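Local structure of hypothetical NUDIX hydrolase (Listeria monocytogenes, 3SON) at residues Ala133-Glu136 with Leu137-Leu141. The protein is a putative Nudix hydrolase that probably cleaves nucleoside diphosphate-linked substrates with the help of a divalent metal ion. Sequence-based numbering, arbitrary orientation.
Sequences ALYE and LNERL
Leu137 gives its backbone N-H to Ala133 O at 2.9 Å within helix 128-142, and its CB rests against that same oxygen. The helical i+4 to i bonding continues without a break: Asn138, Glu139 and Arg140 bond in turn to the carbonyls of Leu134, Tyr135 and Glu136.

Asn138 places its CB against Leu134 O, while its ND2 donates to a water at 2.8 Å. That water donates to Tyr135 O and to Glu139 OE2 (2.6 Å from the water oxygen to OE2), tying both side chains to a carbonyl already used by the helix.

Glu139 is held on the tyrosine side. Its chi1 of -67° sets CG anti to the carbonyl carbon and over one face of the Tyr135 ring, displaced toward the hydroxyl end. CG lies 3.5 Å from Tyr135 CZ, a CH-pi contact, and the bend at chi2 (-57°) turns the carboxylate nearly parallel to the ring, 17° between planes.

Arg140 reaches back alongside Glu136, both chains extended and pointing the same way. Arg140 NE donates to the anti lone pair of Glu136 OE2 at 2.8 Å, and OE2 lies close to the guanidinium plane; NH2 adds a weak bond to the same oxygen. Asp70 N also bonds OE2, Ser71 N bonds OE1, and Asp70 forms a salt bridge with Arg140 NH2, so this buried ion pair pins the helix to strand 66-76.

Ala133, Leu137 and Leu141 pack on strand 7-15, Leu134 meets helix 118-124, and the Tyr135 ring meets Phe78 of the second subunit and packs on Tyr86 of that subunit: a C-terminal helix lying between the Nudix sheet and the dimer partner.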
ATOM      1  N   ALA A 133       4.142   6.192   3.442  1.00 20.10           N
ATOM      2  CA  ALA A 133       4.399   7.543   2.892  1.00 22.14           C
ATOM      3  C   ALA A 133       5.015   8.512   3.955  1.00 22.71           C
ATOM      4  O   ALA A 133       6.034   9.274   3.700  1.00 22.64           O
ATOM      5  CB  ALA A 133       3.106   8.123   2.245  1.00 19.43           C
ATOM      6  N   LEU A 134       4.529   8.397   5.173  1.00 21.32           N
ATOM      7  CA  LEU A 134       4.978   9.292   6.231  1.00 22.87           C
ATOM      8  C   LEU A 134       6.411   8.948   6.615  1.00 20.59           C
ATOM      9  O   LEU A 134       7.209   9.833   6.812  1.00 21.45           O
ATOM     10  CB  LEU A 134       4.048   9.220   7.449  1.00 24.18           C
ATOM     11  CG  LEU A 134       4.467  10.133   8.601  1.00 28.96           C
ATOM     12  CD1 LEU A 134       4.438  11.553   8.135  1.00 23.92           C
ATOM     13  CD2 LEU A 134       3.549   9.964   9.809  1.00 27.59           C
ATOM     14  N   TYR A 135       6.725   7.655   6.715  1.00 20.89           N
ATOM     15  CA  TYR A 135       8.108   7.205   6.964  1.00 25.09           C
ATOM     16  C   TYR A 135       9.078   7.812   5.963  1.00 21.99           C
ATOM     17  O   TYR A 135      10.149   8.354   6.323  1.00 22.87           O
ATOM     18  CB  TYR A 135       8.180   5.664   6.900  1.00 24.91           C
ATOM     19  CG  TYR A 135       9.564   5.185   6.912  1.00 23.73           C
ATOM     20  CD1 TYR A 135      10.296   5.171   8.073  1.00 24.34           C
ATOM     21  CD2 TYR A 135      10.193   4.817   5.737  1.00 21.10           C
ATOM     22  CE1 TYR A 135      11.646   4.776   8.067  1.00 27.27           C
ATOM     23  CE2 TYR A 135      11.500   4.424   5.730  1.00 25.23           C
ATOM     24  CZ  TYR A 135      12.222   4.416   6.895  1.00 29.31           C
ATOM     25  OH  TYR A 135      13.559   4.007   6.856  1.00 31.39           O
ATOM     26  N   GLU A 136       8.763   7.632   4.695  1.00 25.33           N
ATOM     27  CA  GLU A 136       9.606   8.174   3.607  1.00 24.93           C
ATOM     28  C   GLU A 136       9.786   9.703   3.771  1.00 25.23           C
ATOM     29  O   GLU A 136      10.868  10.231   3.681  1.00 24.24           O
ATOM     30  CB  GLU A 136       8.977   7.855   2.249  1.00 24.94           C
ATOM     31  CG  GLU A 136       9.830   8.463   1.144  1.00 29.49           C
ATOM     32  CD  GLU A 136       9.226   8.371  -0.244  1.00 26.71           C
ATOM     33  OE1 GLU A 136       8.155   7.696  -0.447  1.00 30.26           O
ATOM     34  OE2 GLU A 136       9.821   9.034  -1.146  1.00 28.27           O
ATOM     35  N   LEU A 137       8.687  10.419   3.912  1.00 21.73           N
ATOM     36  CA  LEU A 137       8.774  11.873   4.126  1.00 23.05           C
ATOM     37  C   LEU A 137       9.718  12.247   5.289  1.00 20.11           C
ATOM     38  O   LEU A 137      10.542  13.173   5.181  1.00 24.80           O
ATOM     39  CB  LEU A 137       7.384  12.462   4.382  1.00 24.65           C
ATOM     40  CG  LEU A 137       7.309  13.984   4.696  1.00 23.48           C
ATOM     41  CD1 LEU A 137       8.092  14.825   3.679  1.00 19.64           C
ATOM     42  CD2 LEU A 137       5.876  14.498   4.955  1.00 21.55           C
ATOM     43  N   ASN A 138       9.571  11.531   6.384  1.00 23.24           N
ATOM     44  CA  ASN A 138      10.293  11.801   7.555  1.00 24.15           C
ATOM     45  C   ASN A 138      11.802  11.548   7.341  1.00 26.85           C
ATOM     46  O   ASN A 138      12.649  12.399   7.662  1.00 28.49           O
ATOM     47  CB  ASN A 138       9.765  11.002   8.732  1.00 32.50           C
ATOM     48  CG  ASN A 138      10.422  11.417  10.017  1.00 26.02           C
ATOM     49  OD1 ASN A 138      10.420  12.617  10.380  1.00 28.75           O
ATOM     50  ND2 ASN A 138      11.043  10.447  10.713  1.00 29.55           N
ATOM     51  N   GLU A 139      12.140  10.434   6.687  1.00 25.19           N
ATOM     52  CA  GLU A 139      13.553  10.182   6.330  1.00 24.16           C
ATOM     53  C   GLU A 139      14.113  11.230   5.395  1.00 28.94           C
ATOM     54  O   GLU A 139      15.237  11.719   5.594  1.00 28.44           O
ATOM     55  CB  GLU A 139      13.720   8.769   5.737  1.00 25.76           C
ATOM     56  CG  GLU A 139      13.460   7.645   6.715  1.00 30.50           C
ATOM     57  CD  GLU A 139      14.354   7.749   7.933  1.00 29.13           C
ATOM     58  OE1 GLU A 139      15.598   7.738   7.778  1.00 34.08           O
ATOM     59  OE2 GLU A 139      13.799   7.850   9.049  1.00 41.55           O
ATOM     60  N   ARG A 140      13.333  11.614   4.391  1.00 24.04           N
ATOM     61  CA  ARG A 140      13.727  12.679   3.474  1.00 29.85           C
ATOM     62  C   ARG A 140      13.913  14.034   4.151  1.00 29.42           C
ATOM     63  O   ARG A 140      14.904  14.673   3.914  1.00 35.31           O
ATOM     64  CB  ARG A 140      12.788  12.773   2.336  1.00 26.20           C
ATOM     65  CG  ARG A 140      12.847  11.645   1.341  1.00 25.64           C
ATOM     66  CD  ARG A 140      11.868  11.958   0.236  1.00 28.16           C
ATOM     67  NE  ARG A 140      11.865  10.942  -0.801  1.00 26.40           N
ATOM     68  CZ  ARG A 140      12.704  10.909  -1.821  1.00 36.78           C
ATOM     69  NH1 ARG A 140      13.682  11.829  -1.937  1.00 35.32           N
ATOM     70  NH2 ARG A 140      12.601   9.912  -2.705  1.00 36.81           N
ATOM     71  N   LEU A 141      13.033  14.417   5.063  1.00 26.25           N
ATOM     72  CA  LEU A 141      13.238  15.676   5.766  1.00 30.93           C
ATOM     73  C   LEU A 141      14.566  15.590   6.532  1.00 34.83           C
ATOM     74  O   LEU A 141      15.445  16.399   6.313  1.00 39.14           O
ATOM     75  CB  LEU A 141      12.084  15.996   6.692  1.00 30.87           C
ATOM     76  CG  LEU A 141      10.797  16.378   5.950  1.00 29.68           C
ATOM     77  CD1 LEU A 141       9.558  16.488   6.905  1.00 25.04           C
ATOM     78  CD2 LEU A 141      11.051  17.661   5.175  1.00 32.15           C
TER
HETATM   79  O   HOH W   1      11.184   8.027   9.215  1.00 37.71           O